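PDB 6DR3: penicillin-binding protein activator LpoA from Escherichia coli, which regulates peptidoglycan synthesis as an outer-membrane lipoprotein that is essential for penicillin-binding protein 1A function and stimulates its transpeptidase activity in vitro. Local coordinates for residues A[131-134]-A[140-143]; A[108-113]-A[126-131]; A[150-155]-A[173-178]; A[104-109]-A[133-138]; A[40-45]-A[69-74]. All coordinates share one frame; numbering follows the deposited sequence.

How the contacts relate
The five contacts sample the all-helical amino-terminal domain of LpoA, and their chemistry differs from place to place. Contact 3 is buried and wholly apolar at its interface, contact 2 is partly buried and built on one indole, and contacts 1 and 4 lie at the surface. Contacts 1, 2 and 4 cluster: helix 103-117 serves contacts 2 and 4, helix 123-132 serves contacts 1 and 2, and Glu133 and Pro134 belong to both contacts 1 and 4. Charge appears in contact 1 and, partly buried, in contact 5, whose carboxylate is reached from helix 103-117. Contacts 3 and 5 sit on opposite sides of the chain's centre, their own centres about 33 Å apart.

Contact 1. Residues A[131-134]-A[140-143]; sequences AQEP and EKQQ
Lys141 and Glu133 join by charge, the ammonium coming to the acid from above the carboxylate plane. Lys141 NZ lies 3.0 Å from Glu133 OE2 in a salt bridge that is also a hydrogen bond, and its approach is 56° out of that plane. Two bends permit this. Glu133 sends CG directly opposite its own N (chi1 179°) and then folds at chi2, whereas the lysine runs extended until a turn at chi4 (-60°) brings NZ round.

Backbone oxygens supply the second kind of interaction. Lys141 NZ makes a weak hydrogen bond of 2.8 Å to Glu133 O, and it is also bound by Leu136 O, its strongest polar partner, from the connection between the segments. The lysine thus ties together the turn that links helix 123-132 to helix 138-153, a short helix-to-helix connection in keeping with the TPR-like motifs of this domain.

A water adds a third layer: it accepts from Lys141 NZ at 2.8 Å and donates to Pro134 O at 3.1 Å, carrying the grip one residue further along the 3-10 segment.

The lysine methylenes add van der Waals contact with the acid, Lys141 CD passing 3.5 Å from Glu133 OE2. Behind the turn, Gln132 bonds through NE2 to Ala107 O and Gln111 OE1 of helix 103-117.

Contact 2. Residues A[108-113]-A[126-131]; sequences RYWQAK and LRALIA
Trp110 packs on Ala128 and Ala131 in an apolar helix-to-helix contact, partly buried near the middle of the domain, where helices 103-117 and 123-132 follow one another in the chain. The two run nearly antiparallel (159° between their directions) and form an antiparallel helical hairpin, in keeping with the TPR-like motifs of this domain. Locally their axes come within 8.9 Å, and at that spacing a large residue is set against two small ones.

The indole is the large partner. With chi1 at -68°, its CG stands opposite the carbonyl carbon and the ring system is directed at the neighbouring helix. Ala131 CB sits over the face of the six-membered ring, 3.5 Å from its centroid and only 16° off the normal, a well-formed CH-pi contact. The opposite face is covered from within the same helix by Tyr109, whose CE2 lies 3.6 Å above the plane of the Trp110 ring. The tryptophan is therefore sandwiched between a methyl group and its sequence neighbour, an arrangement that limits how far the ring can tilt.

Ala128, one turn before Ala131, meets the indole obliquely, its CA 3.7 Å from Trp110 CE3. Leu135, beyond the end of the second helix, also touches the indole.

Other sides of helix 123-132 are engaged elsewhere: Leu129 rests on helix 138-153 and Ile130 on helix 170-185, so the hairpin is continued by further helices. At the margin the packing thins to Lys113, whose CB approaches Ala128 CB to 4.2 Å.

Contact 3. Residues A[150-155]-A[173-178]; sequences QALSSM and QGWLDL
Leu152 forks between Trp175 and Leu176, one methyl for each, in a buried apolar contact where helices 138-153 and 170-185 meet in the TPR-like helical array. Its conformation explains the division. With CG opposite the carbonyl carbon (chi1 -67°) and chi2 at 162°, the isobutyl group points at the second helix and its branches spread. Leu152 CD1 goes to the indole, 3.5 Å from Trp175 CE3, while Leu152 CD2 meets Leu176 CD2 at 3.9 Å.

The two partners have similar first torsions, but chi1 of Trp175 is turned further, to -83°. The tryptophan and leucine side chains cross at about a right angle, and the methyl reaches the ring obliquely. Leu176 likewise crosses Leu152 almost perpendicularly, so the two leucines touch by single methyls.

Helix 123-132 also packs here, with Leu126 against Leu152 and Ile130 against Trp175. The backbone carbonyl of Leu152 is also used: Leu152 O accepts from Gln179 NE2, a second link to helix 170-185.

Near the end of the first helix, Gln150 O accepts twice from Ser154, whose N and OG arrive from opposite faces of the carbonyl plane, the hydroxyl OG at 2.8 Å.

Contact 4. Residues A[104-109]-A[133-138]; sequences NQQARY and EPLLGA
The flat carboxamide of Gln106 borders Leu135, turning OE1 to within 4.0 Å of the leucine CD2, while its NE2 bonds back to Leu101 O. On the far side of the same helix another flat group, the Arg108 guanidinium, has Asn104 OD1 at its edge and in its plane. Gln106 and Ala107 form the face of helix 103-117 that receives the 3-10 segment 133-135 following helix 123-132. The contact thus packs the exit of an antiparallel hairpin, in this domain of TPR-like motifs, against the start of its first helix, at the protein surface.

Leu135 carries the packing. With chi1 at -44° its branched end is carried onto the helix, and Leu135 CD1 drops into the angle between two residues, 3.5 Å from Gln106 CB. The glutamine chain, extended beyond CG, crosses the leucine at about a right angle. Nearer the backbone, Ala107 CB meets Leu135 CB at 4.1 Å, in keeping with the close approach of the backbones, 5.9 Å between the CA atoms of Ala107 and Leu135.

Leu136 contributes more lightly, its CD2 4.4 Å from Ala107 CB, and it also touches Asn144 of helix 138-153. The Leu135 methyl CD1 rests as close to backbone as to side chain, 3.5 Å from Ala107 N.

Contact 5. Residues A[40-45]-A[69-74]; sequences AIRALV and RREKTL
Arg42 and Glu71 face each other from helices 30-47 and 66-82 of the TPR-like domain, and the backbones stand well apart, with CA atoms 9.4 Å from one another at this nearest pair. Both segments are regular helix, and at this spacing only long side chains meet, with little surface buried.

Each chain leaves its helix toward the other with CG opposite its own N (chi1 -169° for Arg42, 176° for Glu71). Bends follow, at chi3 in the arginine and chi2 in the glutamate, and the two chains end up crossing at about a right angle. Direct contact is a long salt bridge, Arg42 NH2 to Glu71 OE2 at 3.6 Å, with the guanidinium and carboxylate planes turned 40° apart. A water bridges the same pair: lying at the guanidinium edge and in its plane, it accepts from Arg42 NE at 2.8 Å and donates to Glu71 OE2 at 2.6 Å.

Both groups have stronger partners elsewhere. Arg42 NH2 bonds to Met10 O, and Glu71 OE2 forms a salt bridge with Arg108 NH2 of helix 103-117, while Gln105 NE2 of that helix binds Glu71 OE1. The buried carboxylate is thereby gripped at both oxygens, and two arginines gathered round it would be expected to favour its charged form.

Within the turn that holds Glu71, Thr73 OG1 donates to Arg70 O at 2.6 Å, tilted from the carbonyl plane and on the same face as Leu74 N.

Contact 1. Residues A[131-134]-A[140-143]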
# COMPACT_ATOMS: atom_id res chain seq x y z
N ALA A 131 -6.88 -1.32 4.62
CA ALA A 131 -6.56 -2.74 4.48
C ALA A 131 -5.06 -2.98 4.46
O ALA A 131 -4.59 -4.03 4.91
CB ALA A 131 -7.20 -3.30 3.22
N GLN A 132 -4.28 -2.01 3.95
CA GLN A 132 -2.84 -2.18 3.85
C GLN A 132 -2.13 -1.91 5.17
O GLN A 132 -1.11 -2.55 5.46
CB GLN A 132 -2.28 -1.24 2.78
CG GLN A 132 -0.80 -1.45 2.46
CD GLN A 132 -0.20 -0.27 1.73
OE1 GLN A 132 -0.33 0.87 2.16
NE2 GLN A 132 0.47 -0.54 0.61
N GLU A 133 -2.63 -0.97 5.97
CA GLU A 133 -1.90 -0.51 7.15
C GLU A 133 -1.46 -1.64 8.07
O GLU A 133 -0.30 -1.61 8.52
CB GLU A 133 -2.76 0.51 7.91
CG GLU A 133 -2.11 1.05 9.18
CD GLU A 133 -2.27 0.12 10.37
OE1 GLU A 133 -3.29 -0.60 10.44
OE2 GLU A 133 -1.36 0.10 11.23
N PRO A 134 -2.29 -2.64 8.40
CA PRO A 134 -1.82 -3.71 9.30
C PRO A 134 -0.66 -4.51 8.73
O PRO A 134 0.04 -5.19 9.49
CB PRO A 134 -3.06 -4.58 9.50
CG PRO A 134 -4.22 -3.74 9.07
CD PRO A 134 -3.69 -2.84 8.00
N GLU A 140 6.92 2.22 8.02
CA GLU A 140 6.13 2.46 6.82
C GLU A 140 4.67 2.80 7.13
O GLU A 140 3.93 3.14 6.20
CB GLU A 140 6.17 1.24 5.89
CG GLU A 140 7.53 0.98 5.23
CD GLU A 140 8.56 0.44 6.21
OE1 GLU A 140 9.60 1.10 6.41
OE2 GLU A 140 8.32 -0.65 6.77
N LYS A 141 4.26 2.73 8.40
CA LYS A 141 2.87 3.02 8.74
C LYS A 141 2.56 4.51 8.66
O LYS A 141 1.51 4.90 8.14
CB LYS A 141 2.56 2.50 10.15
CG LYS A 141 2.45 1.00 10.27
CD LYS A 141 2.10 0.60 11.69
CE LYS A 141 2.07 -0.91 11.87
NZ LYS A 141 1.08 -1.57 10.98
N GLN A 142 3.46 5.35 9.18
CA GLN A 142 3.18 6.79 9.24
C GLN A 142 2.84 7.34 7.86
O GLN A 142 1.90 8.13 7.71
CB GLN A 142 4.38 7.53 9.83
CG GLN A 142 4.12 8.99 10.13
CD GLN A 142 3.17 9.19 11.30
OE1 GLN A 142 3.53 8.93 12.45
NE2 GLN A 142 1.96 9.64 11.01
N GLN A 143 3.61 6.94 6.85
CA GLN A 143 3.34 7.33 5.47
C GLN A 143 1.92 6.95 5.07
O GLN A 143 1.19 7.76 4.49
CB GLN A 143 4.38 6.65 4.57
CG GLN A 143 4.05 6.61 3.11
CD GLN A 143 3.35 5.33 2.68
OE1 GLN A 143 3.46 4.29 3.33
NE2 GLN A 143 2.63 5.40 1.57
O HOH W 1 0.14 -3.87 12.31

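Contact 2. Residues A[108-113]-A[126-131]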
# COMPACT_ATOMS: atom_id res chain seq x y z
N ARG A 108 1.64 -5.16 -1.39
CA ARG A 108 1.83 -4.65 -2.75
C ARG A 108 0.52 -4.65 -3.53
O ARG A 108 0.29 -3.77 -4.36
CB ARG A 108 2.88 -5.48 -3.48
CG ARG A 108 4.30 -5.25 -2.98
CD ARG A 108 5.21 -6.39 -3.41
NE ARG A 108 5.22 -6.57 -4.86
CZ ARG A 108 5.60 -7.69 -5.47
NH1 ARG A 108 6.01 -8.73 -4.77
NH2 ARG A 108 5.58 -7.76 -6.80
N TYR A 109 -0.34 -5.64 -3.29
CA TYR A 109 -1.67 -5.64 -3.90
C TYR A 109 -2.42 -4.36 -3.54
O TYR A 109 -2.97 -3.68 -4.42
CB TYR A 109 -2.45 -6.87 -3.45
CG TYR A 109 -3.94 -6.79 -3.72
CD1 TYR A 109 -4.46 -7.20 -4.94
CD2 TYR A 109 -4.81 -6.29 -2.76
CE1 TYR A 109 -5.82 -7.13 -5.19
CE2 TYR A 109 -6.17 -6.21 -3.01
CZ TYR A 109 -6.67 -6.62 -4.22
OH TYR A 109 -8.02 -6.55 -4.47
N TRP A 110 -2.45 -4.02 -2.25
CA TRP A 110 -3.16 -2.81 -1.84
C TRP A 110 -2.44 -1.55 -2.31
O TRP A 110 -3.10 -0.55 -2.63
CB TRP A 110 -3.33 -2.79 -0.32
CG TRP A 110 -4.26 -3.86 0.16
CD1 TRP A 110 -3.94 -4.96 0.88
CD2 TRP A 110 -5.67 -3.92 -0.06
NE1 TRP A 110 -5.06 -5.71 1.13
CE2 TRP A 110 -6.14 -5.09 0.56
CE3 TRP A 110 -6.59 -3.10 -0.73
CZ2 TRP A 110 -7.49 -5.46 0.54
CZ3 TRP A 110 -7.92 -3.47 -0.74
CH2 TRP A 110 -8.36 -4.64 -0.11
N GLN A 111 -1.11 -1.57 -2.37
CA GLN A 111 -0.40 -0.42 -2.93
C GLN A 111 -0.79 -0.20 -4.39
O GLN A 111 -0.92 0.94 -4.84
CB GLN A 111 1.11 -0.61 -2.80
CG GLN A 111 1.91 0.63 -3.16
CD GLN A 111 1.67 1.78 -2.20
OE1 GLN A 111 1.68 1.60 -0.98
NE2 GLN A 111 1.45 2.97 -2.74
N ALA A 112 -0.99 -1.29 -5.14
CA ALA A 112 -1.44 -1.16 -6.52
C ALA A 112 -2.82 -0.53 -6.58
O ALA A 112 -3.10 0.30 -7.46
CB ALA A 112 -1.45 -2.53 -7.20
N LYS A 113 -3.71 -0.90 -5.65
CA LYS A 113 -5.03 -0.27 -5.61
C LYS A 113 -4.92 1.19 -5.21
O LYS A 113 -5.62 2.05 -5.76
CB LYS A 113 -5.94 -1.03 -4.65
CG LYS A 113 -6.12 -2.50 -5.00
CD LYS A 113 -7.48 -3.02 -4.56
CE LYS A 113 -8.59 -2.58 -5.50
NZ LYS A 113 -9.90 -3.18 -5.14
N LEU A 126 -9.77 4.99 0.83
CA LEU A 126 -9.69 4.83 2.28
C LEU A 126 -9.64 3.35 2.65
O LEU A 126 -8.81 2.94 3.47
CB LEU A 126 -10.88 5.52 2.95
CG LEU A 126 -10.94 7.04 2.79
CD1 LEU A 126 -12.25 7.59 3.33
CD2 LEU A 126 -9.76 7.71 3.48
N ARG A 127 -10.51 2.54 2.05
CA ARG A 127 -10.53 1.12 2.35
C ARG A 127 -9.20 0.46 1.98
O ARG A 127 -8.72 -0.43 2.70
CB ARG A 127 -11.68 0.43 1.61
CG ARG A 127 -13.06 0.73 2.17
CD ARG A 127 -14.11 -0.16 1.52
NE ARG A 127 -15.41 -0.07 2.19
CZ ARG A 127 -16.52 0.43 1.65
NH1 ARG A 127 -16.54 0.91 0.42
NH2 ARG A 127 -17.64 0.44 2.37
N ALA A 128 -8.59 0.89 0.88
CA ALA A 128 -7.32 0.30 0.46
C ALA A 128 -6.21 0.67 1.44
O ALA A 128 -5.40 -0.19 1.83
CB ALA A 128 -6.97 0.75 -0.95
N LEU A 129 -6.14 1.94 1.84
CA LEU A 129 -5.16 2.35 2.84
C LEU A 129 -5.38 1.61 4.15
O LEU A 129 -4.42 1.18 4.80
CB LEU A 129 -5.24 3.86 3.05
CG LEU A 129 -4.71 4.72 1.91
CD1 LEU A 129 -5.23 6.15 2.04
CD2 LEU A 129 -3.19 4.71 1.90
N ILE A 130 -6.65 1.46 4.56
CA ILE A 130 -6.95 0.81 5.83
C ILE A 130 -6.61 -0.68 5.76
O ILE A 130 -6.11 -1.26 6.73
CB ILE A 130 -8.43 1.04 6.19
CG1 ILE A 130 -8.65 2.51 6.55
CG2 ILE A 130 -8.86 0.15 7.36
CD1 ILE A 130 -10.10 2.93 6.61
N ALA A 131 -6.88 -1.32 4.62
CA ALA A 131 -6.56 -2.74 4.48
C ALA A 131 -5.06 -2.98 4.46
O ALA A 131 -4.59 -4.03 4.91
CB ALA A 131 -7.20 -3.30 3.22

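Contact 3. Residues A[150-155]-A[173-178]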
# COMPACT_ATOMS: atom_id res chain seq x y z
N GLN A 150 -4.77 12.88 4.62
CA GLN A 150 -4.93 13.82 3.52
C GLN A 150 -6.22 13.55 2.75
O GLN A 150 -6.94 14.48 2.37
CB GLN A 150 -3.73 13.78 2.57
CG GLN A 150 -3.93 14.66 1.33
CD GLN A 150 -2.68 14.85 0.51
OE1 GLN A 150 -2.65 14.54 -0.68
NE2 GLN A 150 -1.63 15.39 1.12
N ALA A 151 -6.52 12.27 2.50
CA ALA A 151 -7.75 11.93 1.80
C ALA A 151 -8.97 12.38 2.60
O ALA A 151 -9.94 12.89 2.02
CB ALA A 151 -7.81 10.42 1.54
N LEU A 152 -8.94 12.20 3.92
CA LEU A 152 -10.06 12.63 4.75
C LEU A 152 -10.20 14.14 4.76
O LEU A 152 -11.30 14.67 4.56
CB LEU A 152 -9.87 12.10 6.17
CG LEU A 152 -9.96 10.57 6.29
CD1 LEU A 152 -9.34 10.10 7.59
CD2 LEU A 152 -11.42 10.12 6.20
N SER A 153 -9.10 14.86 4.98
CA SER A 153 -9.16 16.32 5.09
C SER A 153 -9.35 17.01 3.75
O SER A 153 -9.64 18.21 3.73
CB SER A 153 -7.90 16.84 5.77
OG SER A 153 -6.73 16.46 5.06
N SER A 154 -9.18 16.29 2.64
CA SER A 154 -9.45 16.85 1.32
C SER A 154 -10.93 16.83 0.97
O SER A 154 -11.31 17.46 -0.02
CB SER A 154 -8.66 16.08 0.26
OG SER A 154 -7.28 16.40 0.32
N MET A 155 -11.75 16.13 1.74
CA MET A 155 -13.18 16.10 1.48
C MET A 155 -13.87 17.30 2.11
O MET A 155 -13.34 17.94 3.03
CB MET A 155 -13.81 14.82 2.02
CG MET A 155 -13.29 13.53 1.41
SD MET A 155 -14.20 12.12 2.04
CE MET A 155 -13.35 10.77 1.23
N GLN A 173 -14.83 3.77 10.44
CA GLN A 173 -15.72 4.59 11.25
C GLN A 173 -14.93 5.50 12.18
O GLN A 173 -15.28 6.68 12.34
CB GLN A 173 -16.66 3.70 12.07
CG GLN A 173 -17.73 4.47 12.83
CD GLN A 173 -18.57 3.60 13.74
OE1 GLN A 173 -18.17 2.48 14.09
NE2 GLN A 173 -19.73 4.10 14.13
N GLY A 174 -13.87 4.98 12.79
CA GLY A 174 -13.03 5.82 13.64
C GLY A 174 -12.36 6.94 12.87
O GLY A 174 -12.27 8.07 13.35
N TRP A 175 -11.89 6.64 11.65
CA TRP A 175 -11.28 7.68 10.83
C TRP A 175 -12.29 8.76 10.48
O TRP A 175 -11.97 9.96 10.53
CB TRP A 175 -10.70 7.07 9.55
CG TRP A 175 -9.33 6.48 9.72
CD1 TRP A 175 -8.97 5.17 9.55
CD2 TRP A 175 -8.13 7.18 10.08
NE1 TRP A 175 -7.63 5.02 9.78
CE2 TRP A 175 -7.09 6.24 10.11
CE3 TRP A 175 -7.84 8.52 10.38
CZ2 TRP A 175 -5.78 6.58 10.43
CZ3 TRP A 175 -6.54 8.86 10.69
CH2 TRP A 175 -5.53 7.90 10.71
N LEU A 176 -13.51 8.36 10.11
CA LEU A 176 -14.54 9.34 9.78
C LEU A 176 -14.95 10.16 11.00
O LEU A 176 -15.35 11.32 10.86
CB LEU A 176 -15.75 8.64 9.18
CG LEU A 176 -15.51 7.94 7.84
CD1 LEU A 176 -16.74 7.16 7.41
CD2 LEU A 176 -15.11 8.94 6.76
N ASP A 177 -14.85 9.58 12.20
CA ASP A 177 -15.13 10.35 13.41
C ASP A 177 -14.07 11.43 13.61
O ASP A 177 -14.41 12.57 13.96
CB ASP A 177 -15.20 9.42 14.62
CG ASP A 177 -15.75 10.12 15.84
OD1 ASP A 177 -16.98 10.19 15.98
OD2 ASP A 177 -14.94 10.62 16.66
N LEU A 178 -12.80 11.10 13.41
CA LEU A 178 -11.75 12.10 13.53
C LEU A 178 -11.90 13.18 12.47
O LEU A 178 -11.65 14.36 12.73
CB LEU A 178 -10.37 11.45 13.44
CG LEU A 178 -9.16 12.37 13.62
CD1 LEU A 178 -9.18 13.04 14.99
CD2 LEU A 178 -7.87 11.59 13.43

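Contact 4. Residues A[104-109]-A[133-138]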
# COMPACT_ATOMS: atom_id res chain seq x y z
N ASN A 104 3.60 -9.69 2.29
CA ASN A 104 4.32 -8.78 1.40
C ASN A 104 3.57 -8.58 0.10
O ASN A 104 3.48 -7.46 -0.41
CB ASN A 104 5.73 -9.32 1.12
CG ASN A 104 6.38 -8.63 -0.07
OD1 ASN A 104 6.46 -9.20 -1.16
ND2 ASN A 104 6.86 -7.41 0.14
N GLN A 105 3.02 -9.66 -0.46
CA GLN A 105 2.24 -9.55 -1.70
C GLN A 105 0.94 -8.79 -1.46
O GLN A 105 0.54 -7.97 -2.30
CB GLN A 105 1.96 -10.94 -2.27
CG GLN A 105 3.17 -11.60 -2.91
CD GLN A 105 2.84 -12.96 -3.50
OE1 GLN A 105 2.03 -13.71 -2.96
NE2 GLN A 105 3.47 -13.28 -4.62
N GLN A 106 0.27 -9.05 -0.34
CA GLN A 106 -0.94 -8.31 -0.02
C GLN A 106 -0.65 -6.82 0.12
O GLN A 106 -1.43 -5.98 -0.36
CB GLN A 106 -1.57 -8.85 1.26
CG GLN A 106 -2.14 -10.26 1.12
CD GLN A 106 -2.70 -10.79 2.42
OE1 GLN A 106 -3.00 -10.03 3.34
NE2 GLN A 106 -2.85 -12.11 2.50
N ALA A 107 0.45 -6.47 0.78
CA ALA A 107 0.82 -5.06 0.91
C ALA A 107 1.02 -4.43 -0.46
O ALA A 107 0.61 -3.28 -0.69
CB ALA A 107 2.08 -4.92 1.76
N ARG A 108 1.64 -5.16 -1.39
CA ARG A 108 1.83 -4.65 -2.75
C ARG A 108 0.52 -4.65 -3.53
O ARG A 108 0.29 -3.77 -4.36
CB ARG A 108 2.88 -5.48 -3.48
CG ARG A 108 4.30 -5.25 -2.98
CD ARG A 108 5.21 -6.39 -3.41
NE ARG A 108 5.22 -6.57 -4.86
CZ ARG A 108 5.60 -7.69 -5.47
NH1 ARG A 108 6.01 -8.73 -4.77
NH2 ARG A 108 5.58 -7.76 -6.80
N TYR A 109 -0.34 -5.64 -3.29
CA TYR A 109 -1.67 -5.64 -3.90
C TYR A 109 -2.42 -4.36 -3.54
O TYR A 109 -2.97 -3.68 -4.42
CB TYR A 109 -2.45 -6.87 -3.45
CG TYR A 109 -3.94 -6.79 -3.72
CD1 TYR A 109 -4.46 -7.20 -4.94
CD2 TYR A 109 -4.81 -6.29 -2.76
CE1 TYR A 109 -5.82 -7.13 -5.19
CE2 TYR A 109 -6.17 -6.21 -3.01
CZ TYR A 109 -6.67 -6.62 -4.22
OH TYR A 109 -8.02 -6.55 -4.47
N GLU A 133 -2.63 -0.97 5.97
CA GLU A 133 -1.90 -0.51 7.15
C GLU A 133 -1.46 -1.64 8.07
O GLU A 133 -0.30 -1.61 8.52
CB GLU A 133 -2.76 0.51 7.91
CG GLU A 133 -2.11 1.05 9.18
CD GLU A 133 -2.27 0.12 10.37
OE1 GLU A 133 -3.29 -0.60 10.44
OE2 GLU A 133 -1.36 0.10 11.23
N PRO A 134 -2.29 -2.64 8.40
CA PRO A 134 -1.82 -3.71 9.30
C PRO A 134 -0.66 -4.51 8.73
O PRO A 134 0.04 -5.19 9.49
CB PRO A 134 -3.06 -4.58 9.50
CG PRO A 134 -4.22 -3.74 9.07
CD PRO A 134 -3.69 -2.84 8.00
N LEU A 135 -0.45 -4.48 7.41
CA LEU A 135 0.61 -5.25 6.77
C LEU A 135 1.95 -4.53 6.76
O LEU A 135 2.97 -5.16 6.43
CB LEU A 135 0.21 -5.58 5.33
CG LEU A 135 -1.23 -6.06 5.12
CD1 LEU A 135 -1.52 -6.27 3.64
CD2 LEU A 135 -1.52 -7.33 5.90
N LEU A 136 1.99 -3.25 7.12
CA LEU A 136 3.19 -2.44 6.98
C LEU A 136 3.98 -2.40 8.28
O LEU A 136 3.40 -2.41 9.37
CB LEU A 136 2.82 -1.01 6.57
CG LEU A 136 2.03 -0.85 5.27
CD1 LEU A 136 1.57 0.59 5.11
CD2 LEU A 136 2.86 -1.29 4.08
N GLY A 137 5.31 -2.37 8.16
CA GLY A 137 6.15 -2.18 9.32
C GLY A 137 6.00 -0.80 9.92
O GLY A 137 5.50 0.14 9.29
N ALA A 138 6.45 -0.67 11.17
CA ALA A 138 6.25 0.56 11.92
C ALA A 138 6.75 1.78 11.16
O ALA A 138 6.09 2.82 11.14
CB ALA A 138 6.94 0.46 13.28

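Contact 5. Residues A[40-45]-A[69-74]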
# COMPACT_ATOMS: atom_id res chain seq x y z
N ALA A 40 14.36 -9.35 -9.79
CA ALA A 40 14.90 -8.30 -10.65
C ALA A 40 13.79 -7.48 -11.27
O ALA A 40 13.86 -6.24 -11.31
CB ALA A 40 15.79 -8.90 -11.73
N ILE A 41 12.74 -8.15 -11.77
CA ILE A 41 11.59 -7.44 -12.33
C ILE A 41 10.99 -6.51 -11.28
O ILE A 41 10.71 -5.33 -11.55
CB ILE A 41 10.55 -8.44 -12.85
CG1 ILE A 41 11.15 -9.30 -13.96
CG2 ILE A 41 9.31 -7.72 -13.37
CD1 ILE A 41 10.36 -10.56 -14.25
N ARG A 42 10.79 -7.02 -10.06
CA ARG A 42 10.21 -6.21 -9.00
C ARG A 42 11.05 -4.97 -8.72
O ARG A 42 10.52 -3.87 -8.58
CB ARG A 42 10.07 -7.06 -7.73
CG ARG A 42 9.24 -6.41 -6.63
CD ARG A 42 9.48 -7.09 -5.28
NE ARG A 42 9.19 -8.52 -5.31
CZ ARG A 42 9.17 -9.30 -4.23
NH1 ARG A 42 9.43 -8.80 -3.03
NH2 ARG A 42 8.89 -10.60 -4.35
N ALA A 43 12.37 -5.14 -8.66
CA ALA A 43 13.25 -4.01 -8.37
C ALA A 43 13.32 -3.04 -9.55
O ALA A 43 13.32 -1.82 -9.36
CB ALA A 43 14.64 -4.51 -8.00
N LEU A 44 13.39 -3.57 -10.78
CA LEU A 44 13.43 -2.70 -11.95
C LEU A 44 12.21 -1.79 -12.00
O LEU A 44 12.33 -0.59 -12.30
CB LEU A 44 13.52 -3.54 -13.23
CG LEU A 44 14.85 -4.26 -13.47
CD1 LEU A 44 14.72 -5.28 -14.60
CD2 LEU A 44 15.95 -3.26 -13.80
N VAL A 45 11.02 -2.33 -11.72
CA VAL A 45 9.82 -1.51 -11.68
C VAL A 45 9.96 -0.42 -10.63
O VAL A 45 9.71 0.77 -10.89
CB VAL A 45 8.58 -2.38 -11.42
CG1 VAL A 45 7.33 -1.52 -11.18
CG2 VAL A 45 8.34 -3.33 -12.58
N ARG A 69 4.04 -18.20 -10.33
CA ARG A 69 3.03 -17.63 -11.21
C ARG A 69 2.21 -16.56 -10.50
O ARG A 69 1.87 -15.54 -11.11
CB ARG A 69 2.11 -18.73 -11.75
CG ARG A 69 1.13 -18.24 -12.81
CD ARG A 69 0.41 -19.38 -13.51
NE ARG A 69 1.34 -20.33 -14.11
CZ ARG A 69 2.04 -20.11 -15.22
NH1 ARG A 69 1.91 -18.96 -15.87
NH2 ARG A 69 2.86 -21.04 -15.68
N ARG A 70 1.90 -16.77 -9.22
CA ARG A 70 1.18 -15.74 -8.47
C ARG A 70 2.00 -14.46 -8.39
O ARG A 70 1.46 -13.36 -8.54
CB ARG A 70 0.84 -16.26 -7.07
CG ARG A 70 -0.40 -17.14 -7.04
CD ARG A 70 -0.86 -17.46 -5.62
NE ARG A 70 -0.16 -18.61 -5.05
CZ ARG A 70 -0.51 -19.88 -5.25
NH1 ARG A 70 -1.54 -20.18 -6.02
NH2 ARG A 70 0.19 -20.85 -4.68
N GLU A 71 3.31 -14.58 -8.17
CA GLU A 71 4.17 -13.40 -8.18
C GLU A 71 4.18 -12.75 -9.56
O GLU A 71 4.20 -11.52 -9.67
CB GLU A 71 5.58 -13.78 -7.75
CG GLU A 71 6.59 -12.63 -7.81
CD GLU A 71 6.23 -11.48 -6.89
OE1 GLU A 71 5.53 -11.71 -5.88
OE2 GLU A 71 6.64 -10.34 -7.19
N LYS A 72 4.16 -13.56 -10.62
CA LYS A 72 4.14 -13.00 -11.97
C LYS A 72 2.91 -12.14 -12.19
O LYS A 72 2.99 -11.03 -12.74
CB LYS A 72 4.21 -14.12 -13.02
CG LYS A 72 4.21 -13.60 -14.45
CD LYS A 72 4.16 -14.72 -15.48
CE LYS A 72 4.05 -14.15 -16.89
NZ LYS A 72 3.89 -15.20 -17.93
N THR A 73 1.74 -12.64 -11.78
CA THR A 73 0.51 -11.88 -11.98
C THR A 73 0.56 -10.55 -11.25
O THR A 73 0.06 -9.53 -11.74
CB THR A 73 -0.71 -12.69 -11.52
OG1 THR A 73 -0.59 -12.97 -10.12
CG2 THR A 73 -0.82 -14.00 -12.30
N LEU A 74 1.18 -10.52 -10.06
CA LEU A 74 1.29 -9.28 -9.32
C LEU A 74 2.26 -8.32 -10.00
O LEU A 74 2.00 -7.11 -10.08
CB LEU A 74 1.73 -9.57 -7.88
CG LEU A 74 1.81 -8.37 -6.93
CD1 LEU A 74 0.52 -7.56 -6.92
CD2 LEU A 74 2.14 -8.86 -5.53
O HOH W 2 9.22 -10.38 -7.44